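Soluble inorganic pyrophosphatase (Toxoplasma gondii, PDB 5WRT) probably hydrolyses inorganic diphosphate to phosphate with the help of magnesium ions, this chain being the part that carries its family I pyrophosphatase domain. Local coordinates at residues A[51-56]-A[83-88]; A[70-75]-A[131-136]; A[122-127]-A[185-190]; A[147-152]-A[192-197]. One frame throughout, in Å; residues are numbered along the deposited sequence.

Interaction 1 (A[51-56]-A[83-88]); sequences VEIPKN and REYAST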
loop_
_atom_site.group_PDB
_atom_site.type_symbol
_atom_site.label_atom_id
_atom_site.label_comp_id
_atom_site.label_asym_id
_atom_site.label_seq_id
_atom_site.Cartn_x
_atom_site.Cartn_y
_atom_site.Cartn_z
ATOM N N VAL A 51 -2.495 -2.614 -20.771
ATOM C CA VAL A 51 -2.693 -1.849 -19.545
ATOM C C VAL A 51 -4.168 -1.911 -19.174
ATOM O O VAL A 51 -5.030 -1.469 -19.941
ATOM C CB VAL A 51 -2.225 -0.398 -19.718
ATOM C CG1 VAL A 51 -2.450 0.390 -18.435
ATOM C CG2 VAL A 51 -0.762 -0.360 -20.131
ATOM N N GLU A 52 -4.459 -2.459 -17.996
ATOM C CA GLU A 52 -5.818 -2.504 -17.472
ATOM C C GLU A 52 -6.066 -1.429 -16.421
ATOM O O GLU A 52 -7.078 -0.724 -16.482
ATOM C CB GLU A 52 -6.116 -3.889 -16.881
ATOM C CG GLU A 52 -6.123 -5.021 -17.899
ATOM C CD GLU A 52 -6.224 -6.394 -17.251
ATOM O OE1 GLU A 52 -5.723 -6.563 -16.120
ATOM O OE2 GLU A 52 -6.808 -7.305 -17.876
ATOM N N ILE A 53 -5.159 -1.286 -15.461
ATOM C CA ILE A 53 -5.326 -0.322 -14.378
ATOM C C ILE A 53 -4.213 0.714 -14.460
ATOM O O ILE A 53 -3.039 0.384 -14.238
ATOM C CB ILE A 53 -5.345 -1.023 -13.010
ATOM C CG1 ILE A 53 -6.585 -1.914 -12.896
ATOM C CG2 ILE A 53 -5.304 -0.001 -11.885
ATOM C CD1 ILE A 53 -6.589 -2.802 -11.678
ATOM N N PRO A 54 -4.531 1.967 -14.774
ATOM C CA PRO A 54 -3.487 2.988 -14.893
ATOM C C PRO A 54 -2.855 3.314 -13.553
ATOM O O PRO A 54 -3.459 3.143 -12.491
ATOM C CB PRO A 54 -4.237 4.204 -15.449
ATOM C CG PRO A 54 -5.475 3.651 -16.048
ATOM C CD PRO A 54 -5.844 2.478 -15.195
ATOM N N LYS A 55 -1.611 3.782 -13.625
ATOM C CA LYS A 55 -0.907 4.299 -12.461
ATOM C C LYS A 55 -1.761 5.325 -11.726
ATOM O O LYS A 55 -2.356 6.214 -12.342
ATOM C CB LYS A 55 0.417 4.922 -12.912
ATOM C CG LYS A 55 1.193 5.680 -11.848
ATOM C CD LYS A 55 2.389 6.392 -12.477
ATOM C CE LYS A 55 3.505 6.634 -11.471
ATOM N NZ LYS A 55 4.295 5.397 -11.200
ATOM N N ASN A 56 -1.845 5.167 -10.401
ATOM C CA ASN A 56 -2.529 6.097 -9.501
ATOM C C ASN A 56 -4.051 6.037 -9.629
ATOM O O ASN A 56 -4.730 7.056 -9.489
ATOM C CB ASN A 56 -2.031 7.535 -9.695
ATOM C CG ASN A 56 -0.661 7.760 -9.088
ATOM O OD1 ASN A 56 -0.275 7.082 -8.135
ATOM N ND2 ASN A 56 0.083 8.710 -9.638
ATOM N N ARG A 83 -16.570 -2.865 -8.414
ATOM C CA ARG A 83 -15.539 -3.250 -7.461
ATOM C C ARG A 83 -14.302 -2.381 -7.649
ATOM O O ARG A 83 -13.841 -2.178 -8.777
ATOM C CB ARG A 83 -15.178 -4.731 -7.599
ATOM C CG ARG A 83 -13.888 -5.117 -6.885
ATOM C CD ARG A 83 -13.593 -6.607 -6.979
ATOM N NE ARG A 83 -14.378 -7.368 -6.009
ATOM C CZ ARG A 83 -15.200 -8.366 -6.317
ATOM N NH1 ARG A 83 -15.348 -8.742 -7.580
ATOM N NH2 ARG A 83 -15.872 -8.991 -5.358
ATOM N N GLU A 84 -13.775 -1.874 -6.541
ATOM C CA GLU A 84 -12.513 -1.154 -6.508
ATOM C C GLU A 84 -11.569 -1.864 -5.549
ATOM O O GLU A 84 -12.006 -2.564 -4.631
ATOM C CB GLU A 84 -12.694 0.298 -6.051
ATOM C CG GLU A 84 -13.559 1.159 -6.948
ATOM C CD GLU A 84 -13.560 2.612 -6.510
ATOM O OE1 GLU A 84 -12.933 2.921 -5.470
ATOM O OE2 GLU A 84 -14.186 3.446 -7.199
ATOM N N TYR A 85 -10.270 -1.692 -5.771
ATOM C CA TYR A 85 -9.314 -2.080 -4.747
ATOM C C TYR A 85 -9.433 -1.135 -3.558
ATOM O O TYR A 85 -9.820 0.029 -3.697
ATOM C CB TYR A 85 -7.889 -2.066 -5.300
ATOM C CG TYR A 85 -7.600 -3.202 -6.256
ATOM C CD1 TYR A 85 -7.948 -4.508 -5.937
ATOM C CD2 TYR A 85 -6.979 -2.970 -7.476
ATOM C CE1 TYR A 85 -7.689 -5.551 -6.803
ATOM C CE2 TYR A 85 -6.714 -4.007 -8.351
ATOM C CZ TYR A 85 -7.073 -5.295 -8.010
ATOM O OH TYR A 85 -6.814 -6.335 -8.875
ATOM N N ALA A 86 -9.094 -1.646 -2.373
ATOM C CA ALA A 86 -9.168 -0.821 -1.175
ATOM C C ALA A 86 -8.121 0.283 -1.170
ATOM O O ALA A 86 -8.272 1.261 -0.432
ATOM C CB ALA A 86 -9.014 -1.690 0.074
ATOM N N SER A 87 -7.072 0.151 -1.976
ATOM C CA SER A 87 -5.986 1.114 -2.020
ATOM C C SER A 87 -5.667 1.464 -3.465
ATOM O O SER A 87 -5.914 0.676 -4.383
ATOM C CB SER A 87 -4.735 0.571 -1.325
ATOM O OG SER A 87 -4.921 0.521 0.078
ATOM N N THR A 88 -5.131 2.666 -3.659
ATOM C CA THR A 88 -4.706 3.087 -4.986
ATOM C C THR A 88 -3.440 2.344 -5.402
ATOM O O THR A 88 -2.501 2.188 -4.615
ATOM C CB THR A 88 -4.466 4.599 -5.013
ATOM O OG1 THR A 88 -5.705 5.287 -4.790
ATOM C CG2 THR A 88 -3.893 5.035 -6.348
#

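Interaction 2 (A[70-75]-A[131-136]); sequences TPIMQD and LPVGGV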
loop_
_atom_site.group_PDB
_atom_site.type_symbol
_atom_site.label_atom_id
_atom_site.label_comp_id
_atom_site.label_asym_id
_atom_site.label_seq_id
_atom_site.Cartn_x
_atom_site.Cartn_y
_atom_site.Cartn_z
ATOM N N THR A 70 -13.035 -9.589 -25.811
ATOM C CA THR A 70 -12.453 -9.458 -24.482
ATOM C C THR A 70 -12.183 -7.996 -24.083
ATOM O O THR A 70 -11.055 -7.619 -23.828
ATOM C CB THR A 70 -11.172 -10.275 -24.370
ATOM O OG1 THR A 70 -10.167 -9.718 -25.226
ATOM C CG2 THR A 70 -11.430 -11.714 -24.783
ATOM N N PRO A 71 -13.232 -7.171 -24.023
ATOM C CA PRO A 71 -13.025 -5.759 -23.685
ATOM C C PRO A 71 -12.630 -5.576 -22.230
ATOM O O PRO A 71 -12.806 -6.458 -21.386
ATOM C CB PRO A 71 -14.389 -5.127 -23.968
ATOM C CG PRO A 71 -15.354 -6.234 -23.722
ATOM C CD PRO A 71 -14.662 -7.492 -24.179
ATOM N N ILE A 72 -12.094 -4.396 -21.941
ATOM C CA ILE A 72 -11.707 -4.037 -20.582
ATOM C C ILE A 72 -12.871 -3.280 -19.960
ATOM O O ILE A 72 -13.318 -2.259 -20.492
ATOM C CB ILE A 72 -10.422 -3.195 -20.568
ATOM C CG1 ILE A 72 -9.252 -4.004 -21.127
ATOM C CG2 ILE A 72 -10.107 -2.713 -19.157
ATOM C CD1 ILE A 72 -7.972 -3.214 -21.245
ATOM N N MET A 73 -13.358 -3.782 -18.827
ATOM C CA MET A 73 -14.450 -3.172 -18.086
ATOM C C MET A 73 -14.136 -3.287 -16.604
ATOM O O MET A 73 -13.201 -3.984 -16.203
ATOM C CB MET A 73 -15.795 -3.849 -18.396
ATOM C CG MET A 73 -16.097 -4.035 -19.875
ATOM S SD MET A 73 -17.750 -4.691 -20.188
ATOM C CE MET A 73 -18.787 -3.350 -19.608
ATOM N N GLN A 74 -14.923 -2.598 -15.785
ATOM C CA GLN A 74 -14.717 -2.643 -14.346
ATOM C C GLN A 74 -15.318 -3.917 -13.767
ATOM O O GLN A 74 -16.431 -4.317 -14.122
ATOM C CB GLN A 74 -15.327 -1.415 -13.671
ATOM C CG GLN A 74 -14.971 -1.292 -12.199
ATOM C CD GLN A 74 -15.208 0.102 -11.658
ATOM O OE1 GLN A 74 -15.605 1.006 -12.392
ATOM N NE2 GLN A 74 -14.957 0.285 -10.366
ATOM N N ASP A 75 -14.560 -4.564 -12.884
ATOM C CA ASP A 75 -15.028 -5.781 -12.237
ATOM C C ASP A 75 -16.251 -5.491 -11.372
ATOM O O ASP A 75 -16.421 -4.390 -10.842
ATOM C CB ASP A 75 -13.909 -6.390 -11.392
ATOM C CG ASP A 75 -14.217 -7.805 -10.942
ATOM O OD1 ASP A 75 -14.886 -8.540 -11.698
ATOM O OD2 ASP A 75 -13.782 -8.183 -9.834
ATOM N N LEU A 131 -0.260 5.482 -18.100
ATOM C CA LEU A 131 -0.728 4.841 -19.317
ATOM C C LEU A 131 -2.244 4.674 -19.285
ATOM O O LEU A 131 -2.829 4.477 -18.217
ATOM C CB LEU A 131 -0.063 3.472 -19.488
ATOM C CG LEU A 131 1.465 3.500 -19.507
ATOM C CD1 LEU A 131 2.034 2.092 -19.580
ATOM C CD2 LEU A 131 1.961 4.350 -20.668
ATOM N N PRO A 132 -2.912 4.749 -20.431
ATOM C CA PRO A 132 -4.377 4.716 -20.437
ATOM C C PRO A 132 -4.923 3.299 -20.343
ATOM O O PRO A 132 -4.243 2.313 -20.635
ATOM C CB PRO A 132 -4.726 5.349 -21.786
ATOM C CG PRO A 132 -3.598 4.930 -22.665
ATOM C CD PRO A 132 -2.366 4.938 -21.787
ATOM N N VAL A 133 -6.187 3.215 -19.914
ATOM C CA VAL A 133 -6.896 1.942 -19.939
ATOM C C VAL A 133 -6.964 1.442 -21.373
ATOM O O VAL A 133 -7.393 2.164 -22.281
ATOM C CB VAL A 133 -8.303 2.094 -19.339
ATOM C CG1 VAL A 133 -9.058 0.779 -19.429
ATOM C CG2 VAL A 133 -8.233 2.576 -17.906
ATOM N N GLY A 134 -6.540 0.199 -21.585
ATOM C CA GLY A 134 -6.514 -0.364 -22.918
ATOM C C GLY A 134 -5.274 -0.053 -23.727
ATOM O O GLY A 134 -5.188 -0.484 -24.882
ATOM N N GLY A 135 -4.322 0.692 -23.170
ATOM C CA GLY A 135 -3.067 0.906 -23.864
ATOM C C GLY A 135 -2.282 -0.381 -24.026
ATOM O O GLY A 135 -2.335 -1.283 -23.187
ATOM N N VAL A 136 -1.546 -0.466 -25.130
ATOM C CA VAL A 136 -0.677 -1.599 -25.421
ATOM C C VAL A 136 0.732 -1.054 -25.599
ATOM O O VAL A 136 0.998 -0.300 -26.545
ATOM C CB VAL A 136 -1.133 -2.369 -26.668
ATOM C CG1 VAL A 136 -0.285 -3.618 -26.864
ATOM C CG2 VAL A 136 -2.601 -2.725 -26.551
#

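Interaction 3 (A[122-127]-A[185-190]); sequences DVVEIG and PGIREW. With MG (magnesium ion), chain D; MG (magnesium ion), chain C.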
loop_
_atom_site.group_PDB
_atom_site.type_symbol
_atom_site.label_atom_id
_atom_site.label_comp_id
_atom_site.label_asym_id
_atom_site.label_seq_id
_atom_site.Cartn_x
_atom_site.Cartn_y
_atom_site.Cartn_z
ATOM N N ASP A 122 -0.088 -11.484 -14.901
ATOM C CA ASP A 122 -0.105 -10.087 -14.489
ATOM C C ASP A 122 1.278 -9.460 -14.622
ATOM O O ASP A 122 2.303 -10.117 -14.428
ATOM C CB ASP A 122 -0.582 -9.964 -13.041
ATOM C CG ASP A 122 -1.947 -10.584 -12.818
ATOM O OD1 ASP A 122 -2.849 -10.362 -13.653
ATOM O OD2 ASP A 122 -2.116 -11.297 -11.809
ATOM N N VAL A 123 1.298 -8.168 -14.947
ATOM C CA VAL A 123 2.542 -7.419 -15.096
ATOM C C VAL A 123 2.367 -6.031 -14.489
ATOM O O VAL A 123 1.332 -5.381 -14.675
ATOM C CB VAL A 123 2.982 -7.325 -16.576
ATOM C CG1 VAL A 123 1.861 -6.773 -17.447
ATOM C CG2 VAL A 123 4.243 -6.480 -16.712
ATOM N N VAL A 124 3.379 -5.587 -13.747
ATOM C CA VAL A 124 3.440 -4.239 -13.195
ATOM C C VAL A 124 4.490 -3.464 -13.980
ATOM O O VAL A 124 5.646 -3.895 -14.076
ATOM C CB VAL A 124 3.772 -4.252 -11.694
ATOM C CG1 VAL A 124 3.626 -2.862 -11.106
ATOM C CG2 VAL A 124 2.879 -5.238 -10.958
ATOM N N GLU A 125 4.094 -2.324 -14.538
ATOM C CA GLU A 125 5.004 -1.450 -15.265
ATOM C C GLU A 125 5.392 -0.293 -14.355
ATOM O O GLU A 125 4.521 0.388 -13.804
ATOM C CB GLU A 125 4.357 -0.934 -16.552
ATOM C CG GLU A 125 5.338 -0.405 -17.588
ATOM C CD GLU A 125 5.792 1.011 -17.301
ATOM O OE1 GLU A 125 4.937 1.854 -16.952
ATOM O OE2 GLU A 125 7.005 1.285 -17.427
ATOM N N ILE A 126 6.697 -0.072 -14.200
ATOM C CA ILE A 126 7.211 0.799 -13.151
ATOM C C ILE A 126 7.600 2.176 -13.681
ATOM O O ILE A 126 8.169 2.983 -12.938
ATOM C CB ILE A 126 8.392 0.138 -12.424
ATOM C CG1 ILE A 126 9.592 0.012 -13.361
ATOM C CG2 ILE A 126 7.989 -1.232 -11.897
ATOM C CD1 ILE A 126 10.851 -0.467 -12.676
ATOM N N GLY A 127 7.294 2.469 -14.941
ATOM C CA GLY A 127 7.645 3.750 -15.518
ATOM C C GLY A 127 6.893 4.907 -14.882
ATOM O O GLY A 127 5.912 4.745 -14.156
ATOM N N PRO A 185 10.173 -3.079 -3.101
ATOM C CA PRO A 185 9.426 -3.328 -1.857
ATOM C C PRO A 185 8.053 -2.683 -1.849
ATOM O O PRO A 185 7.129 -3.234 -1.237
ATOM C CB PRO A 185 10.337 -2.739 -0.771
ATOM C CG PRO A 185 11.143 -1.716 -1.471
ATOM C CD PRO A 185 11.366 -2.245 -2.856
ATOM N N GLY A 186 7.884 -1.538 -2.512
ATOM C CA GLY A 186 6.564 -0.935 -2.591
ATOM C C GLY A 186 5.561 -1.827 -3.300
ATOM O O GLY A 186 4.408 -1.935 -2.879
ATOM N N ILE A 187 5.993 -2.488 -4.376
ATOM C CA ILE A 187 5.106 -3.401 -5.092
ATOM C C ILE A 187 4.830 -4.648 -4.260
ATOM O O ILE A 187 3.689 -5.118 -4.184
ATOM C CB ILE A 187 5.700 -3.754 -6.467
ATOM C CG1 ILE A 187 5.652 -2.540 -7.396
ATOM C CG2 ILE A 187 4.965 -4.935 -7.086
ATOM C CD1 ILE A 187 6.554 -2.663 -8.604
ATOM N N ARG A 188 5.865 -5.200 -3.618
ATOM C CA ARG A 188 5.671 -6.386 -2.787
ATOM C C ARG A 188 4.717 -6.101 -1.634
ATOM O O ARG A 188 3.800 -6.884 -1.364
ATOM C CB ARG A 188 7.012 -6.890 -2.252
ATOM C CG ARG A 188 6.869 -8.106 -1.335
ATOM C CD ARG A 188 8.215 -8.693 -0.932
ATOM N NE ARG A 188 9.243 -7.664 -0.845
ATOM C CZ ARG A 188 10.424 -7.729 -1.449
ATOM N NH1 ARG A 188 10.744 -8.788 -2.181
ATOM N NH2 ARG A 188 11.289 -6.734 -1.312
ATOM N N GLU A 189 4.921 -4.981 -0.938
ATOM C CA GLU A 189 4.073 -4.672 0.207
ATOM C C GLU A 189 2.661 -4.305 -0.228
ATOM O O GLU A 189 1.703 -4.560 0.511
ATOM C CB GLU A 189 4.688 -3.542 1.031
ATOM C CG GLU A 189 6.021 -3.900 1.680
ATOM C CD GLU A 189 6.003 -5.243 2.391
ATOM O OE1 GLU A 189 4.993 -5.567 3.052
ATOM O OE2 GLU A 189 7.005 -5.982 2.281
ATOM N N TRP A 190 2.510 -3.715 -1.415
ATOM C CA TRP A 190 1.178 -3.393 -1.914
ATOM C C TRP A 190 0.347 -4.657 -2.096
ATOM O O TRP A 190 -0.778 -4.754 -1.595
ATOM C CB TRP A 190 1.276 -2.623 -3.232
ATOM C CG TRP A 190 0.023 -1.875 -3.574
ATOM C CD1 TRP A 190 -0.222 -0.549 -3.361
ATOM C CD2 TRP A 190 -1.162 -2.409 -4.177
ATOM N NE1 TRP A 190 -1.482 -0.224 -3.798
ATOM C CE2 TRP A 190 -2.082 -1.348 -4.302
ATOM C CE3 TRP A 190 -1.535 -3.680 -4.627
ATOM C CZ2 TRP A 190 -3.350 -1.519 -4.857
ATOM C CZ3 TRP A 190 -2.795 -3.847 -5.177
ATOM C CH2 TRP A 190 -3.686 -2.773 -5.287
HETATM MG MG MG D . -4.859 -9.715 -13.948
HETATM MG MG MG C . -2.421 -13.265 -11.560
HETATM O O HOH W 1 -0.237 -13.674 -12.299
HETATM O O HOH W 2 -4.304 -12.759 -10.798
HETATM O O HOH W 3 -2.896 -13.452 -13.720
HETATM O O HOH W 4 -6.765 -8.967 -14.277
HETATM O O HOH W 5 -5.469 -11.301 -12.845
#

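Interaction 4 (A[147-152]-A[192-197]); sequences MIDGGE and RWYKLP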
loop_
_atom_site.group_PDB
_atom_site.type_symbol
_atom_site.label_atom_id
_atom_site.label_comp_id
_atom_site.label_asym_id
_atom_site.label_seq_id
_atom_site.Cartn_x
_atom_site.Cartn_y
_atom_site.Cartn_z
ATOM N N MET A 147 3.640 -14.030 -5.596
ATOM C CA MET A 147 2.617 -13.861 -4.576
ATOM C C MET A 147 1.723 -15.096 -4.526
ATOM O O MET A 147 1.367 -15.669 -5.560
ATOM C CB MET A 147 1.803 -12.594 -4.846
ATOM C CG MET A 147 0.994 -12.105 -3.651
ATOM S SD MET A 147 -0.455 -11.121 -4.081
ATOM C CE MET A 147 -1.512 -12.345 -4.830
ATOM N N ILE A 148 1.378 -15.514 -3.311
ATOM C CA ILE A 148 0.483 -16.640 -3.074
ATOM C C ILE A 148 -0.812 -16.099 -2.483
ATOM O O ILE A 148 -0.828 -15.609 -1.347
ATOM C CB ILE A 148 1.114 -17.690 -2.150
ATOM C CG1 ILE A 148 2.487 -18.112 -2.677
ATOM C CG2 ILE A 148 0.203 -18.899 -2.022
ATOM C CD1 ILE A 148 2.449 -18.707 -4.063
ATOM N N ASP A 149 -1.896 -16.182 -3.251
ATOM C CA ASP A 149 -3.210 -15.699 -2.834
ATOM C C ASP A 149 -4.103 -16.913 -2.600
ATOM O O ASP A 149 -4.696 -17.445 -3.543
ATOM C CB ASP A 149 -3.813 -14.769 -3.883
ATOM C CG ASP A 149 -5.001 -13.978 -3.357
ATOM O OD1 ASP A 149 -5.653 -14.433 -2.391
ATOM O OD2 ASP A 149 -5.282 -12.894 -3.912
ATOM N N GLY A 150 -4.202 -17.337 -1.342
ATOM C CA GLY A 150 -5.027 -18.473 -0.974
ATOM C C GLY A 150 -4.766 -19.720 -1.791
ATOM O O GLY A 150 -5.657 -20.201 -2.497
ATOM N N GLY A 151 -3.547 -20.251 -1.709
ATOM C CA GLY A 151 -3.192 -21.447 -2.440
ATOM C C GLY A 151 -3.025 -21.272 -3.933
ATOM O O GLY A 151 -2.688 -22.245 -4.616
ATOM N N GLU A 152 -3.251 -20.074 -4.465
ATOM C CA GLU A 152 -3.054 -19.796 -5.881
ATOM C C GLU A 152 -1.757 -19.024 -6.068
ATOM O O GLU A 152 -1.509 -18.036 -5.368
ATOM C CB GLU A 152 -4.220 -18.994 -6.465
ATOM C CG GLU A 152 -5.532 -19.748 -6.582
ATOM C CD GLU A 152 -6.505 -19.063 -7.528
ATOM O OE1 GLU A 152 -6.525 -17.813 -7.564
ATOM O OE2 GLU A 152 -7.240 -19.773 -8.246
ATOM N N ARG A 192 0.983 -7.604 -0.869
ATOM C CA ARG A 192 0.888 -8.393 0.355
ATOM C C ARG A 192 -0.312 -7.970 1.194
ATOM O O ARG A 192 -0.981 -8.814 1.800
ATOM C CB ARG A 192 2.174 -8.271 1.174
ATOM C CG ARG A 192 2.261 -9.268 2.328
ATOM C CD ARG A 192 3.012 -8.698 3.523
ATOM N NE ARG A 192 4.392 -8.347 3.201
ATOM C CZ ARG A 192 5.409 -9.204 3.224
ATOM N NH1 ARG A 192 5.207 -10.472 3.559
ATOM N NH2 ARG A 192 6.631 -8.790 2.916
ATOM N N TRP A 193 -0.609 -6.670 1.229
ATOM C CA TRP A 193 -1.548 -6.113 2.192
ATOM C C TRP A 193 -2.892 -5.701 1.602
ATOM O O TRP A 193 -3.827 -5.456 2.371
ATOM C CB TRP A 193 -0.920 -4.893 2.887
ATOM C CG TRP A 193 0.204 -5.235 3.820
ATOM C CD1 TRP A 193 1.542 -5.143 3.562
ATOM C CD2 TRP A 193 0.087 -5.714 5.165
ATOM N NE1 TRP A 193 2.265 -5.542 4.661
ATOM C CE2 TRP A 193 1.395 -5.897 5.660
ATOM C CE3 TRP A 193 -0.996 -6.009 6.000
ATOM C CZ2 TRP A 193 1.649 -6.361 6.949
ATOM C CZ3 TRP A 193 -0.743 -6.469 7.279
ATOM C CH2 TRP A 193 0.569 -6.640 7.741
ATOM N N TYR A 194 -3.025 -5.619 0.275
ATOM C CA TYR A 194 -4.173 -4.917 -0.300
ATOM C C TYR A 194 -5.502 -5.642 -0.104
ATOM O O TYR A 194 -6.555 -5.026 -0.300
ATOM C CB TYR A 194 -3.945 -4.645 -1.789
ATOM C CG TYR A 194 -4.153 -5.831 -2.701
ATOM C CD1 TYR A 194 -3.362 -6.965 -2.590
ATOM C CD2 TYR A 194 -5.137 -5.810 -3.682
ATOM C CE1 TYR A 194 -3.546 -8.049 -3.428
ATOM C CE2 TYR A 194 -5.329 -6.887 -4.525
ATOM C CZ TYR A 194 -4.530 -8.006 -4.393
ATOM O OH TYR A 194 -4.715 -9.083 -5.230
ATOM N N LYS A 195 -5.494 -6.917 0.273
ATOM C CA LYS A 195 -6.739 -7.635 0.508
ATOM C C LYS A 195 -7.032 -7.831 1.992
ATOM O O LYS A 195 -7.947 -8.586 2.340
ATOM C CB LYS A 195 -6.711 -8.986 -0.207
ATOM C CG LYS A 195 -6.749 -8.903 -1.725
ATOM C CD LYS A 195 -6.609 -10.293 -2.335
ATOM C CE LYS A 195 -7.226 -10.344 -3.737
ATOM N NZ LYS A 195 -7.856 -11.667 -4.069
ATOM N N LEU A 196 -6.272 -7.183 2.872
ATOM C CA LEU A 196 -6.605 -7.217 4.294
ATOM C C LEU A 196 -7.942 -6.553 4.595
ATOM O O LEU A 196 -8.732 -7.133 5.361
ATOM C CB LEU A 196 -5.477 -6.596 5.123
ATOM C CG LEU A 196 -5.630 -6.832 6.630
ATOM C CD1 LEU A 196 -5.281 -8.271 6.988
ATOM C CD2 LEU A 196 -4.783 -5.856 7.435
ATOM N N PRO A 197 -8.264 -5.366 4.067
ATOM C CA PRO A 197 -9.578 -4.787 4.386
ATOM C C PRO A 197 -10.735 -5.545 3.763
ATOM O O PRO A 197 -11.812 -5.612 4.366
ATOM C CB PRO A 197 -9.484 -3.356 3.832
ATOM C CG PRO A 197 -8.031 -3.122 3.566
ATOM C CD PRO A 197 -7.466 -4.454 3.228
#

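Interaction 1 (A[51-56]-A[83-88])
Asn56 and Thr88 mark the closest approach of the two backbones, their CA atoms 5.8 Å apart, just past the end of strand 47-53 and beyond the corner at Ala86 and Ser87 in segment 83-88. A classic beta bulge, in which Glu52 and Ile53 both face Tyr93, precedes the loop. The segments touch at two separate points. At the first, Ile53 reaches out with its long branch: chi2 is extended (171°), and CD1 ends 3.5 Å from Tyr85 CE2, meeting the ring at a slant. At the second, the methyl of Thr88 does the work. It lies anti to the backbone N, which places CG2 3.4 Å from the carbonyl carbon Asn56 C, while OG1, on the other branch, bonds to Ala86 O of the second subunit. One threonine thus serves both an intrachain and an intersubunit contact. The side chain of Tyr85 lies about 6 Å from a bound magnesium ion. Glu52, seen to bind magnesium in a structure of this protein though not in this chain, accepts a bond at OE2 from Met63 N. The contact joins the end of strand 47-53 and the loop after it to strand 84-89, with Tyr194 meeting Tyr85 edge-to-face.

Interaction 2 (A[70-75]-A[131-136])
A chi1 of -63° aims the two branches of Ile72 at Val133 and Gly134: CG2 is anti to the backbone N, whereas CG1 is anti to the carbonyl carbon and carries CD1 onward along an extended chi2 of 176°. The short branch and the long one consequently strike different residues. CG2 of Ile72 lies 3.7 Å from Val133 CG1, a methyl that is itself anti to its own backbone N. CD1 of Ile72 comes to 3.6 Å from Gly134 CA, resting on main chain where there is no side chain to intervene. Val133 and Gly134 are the two central residues of a type II turn from Pro132 to Gly135, closed by Gly135 N donating to Pro132 O over 3.0 Å; the positive phi of Gly134 (85°) is what this turn requires at its third position. Strand 72-74 thus presses one isoleucine onto the bend that leads into strand 136-149, and Val50, Met61 and Met63 add further apolar surroundings to Ile72. Chemically the contact is hydrocarbon against hydrocarbon and against a glycine alpha carbon: small and buried, it probably depends on fit of shape, since it is made of apolar contacts, while Gly134 N and Gly135 O pair with the backbone of Val51.

Interaction 3 (A[122-127]-A[185-190])
Ile187 sends its CD1 methyl between Val124 on the strand and Ile126 just past its end, 3.9 Å from Val124 CG1 and 3.9 Å from Ile126 CG2. The two encounters differ in direction: Val124 and Ile187 lie side by side with their chains in opposing senses, whereas Ile126 and Ile187 meet nearly at right angles. Ile126 has chi1 of 67°, with CG1 wedged between the backbone N and the carbonyl carbon; this leaves CG2 as the branch that meets the helix. Val124 and Ile126 both point at helix 183-193, while Glu125 between them points the other way and accepts a 2.8 Å bond at OE2 from Gly127 N, which comes from above the carboxylate plane. Glu125 is also held by Arg161 N and Asn92 ND2. Further back on the same strand, Asp122 bridges two magnesium ions. Its OD1 binds one ion at 2.1 Å and its OD2 the other at 2.0 Å; waters contribute to both shells, and Asp117 and Asp154 join the OD2-bound ion. Lys156 NZ also donates to OD2, probably steadying the carboxylate. A helix packed on the beta barrel, with a bridging aspartate on a barrel strand, is characteristic of family I pyrophosphatases and their multi-magnesium active site.

Interaction 4 (A[147-152]-A[192-197])
Asp149 and Lys195 supply the ionic part of this contact, a salt bridge with Lys195 NZ 2.9 Å from Asp149 OD2. The ammonium group approaches from the syn side, only 22° out of the carboxylate plane. The two side chains extend toward each other from opposing sides, and the bent end of Lys195 (chi4 -146°) brings CD and CE, as well as NZ, close to OD2. The aromatic part centres on Tyr194. Lys195 CG sits 3.5 Å above the middle of one face of its ring, and Met147 SD stands at the edge near the ring plane, 4.4 Å from Tyr194 CE1, a loose approach by the thioether. The backbone part is local: a type I' turn from Asp149 to Glu152, with Asp149 N bonding Glu152 O at 2.8 Å and Glu152 N returning to Asp149 O, makes a tight hairpin that offers Asp149 at its end. That hairpin links strands 136-149 and 152-161, and Met147 packs there on the magnesium ligand Asp154. Facing it, the turn between helix 183-193 and helix 196-199 carries Tyr194, which stacks on Trp190, while neighbouring Trp193 donates to Gly182 O of the second subunit.

In the fold
All four contacts lie in the pyrophosphatase domain; interaction 3 holds a metal ligand, and side chains of interactions 1 and 4 come within about 6 to 7 Å of an ion. Interactions 1 and 2, with centres 11 Å apart, both reach the small sheet of strands 57-63, 72-74 and 84-89; Val51 also pairs through its backbone with Gly134 and Gly135. Interactions 3 and 4 share helix 183-193 and lie 14 Å apart. Trp190 connects the halves by donating to Thr88 O. Along the chain, interactions 1 and 2, 2 and 3, and 3 and 4 interleave. Interactions 1, 3 and 4 also touch the second subunit; in these three, segments near the metal site take part in the dimer interface.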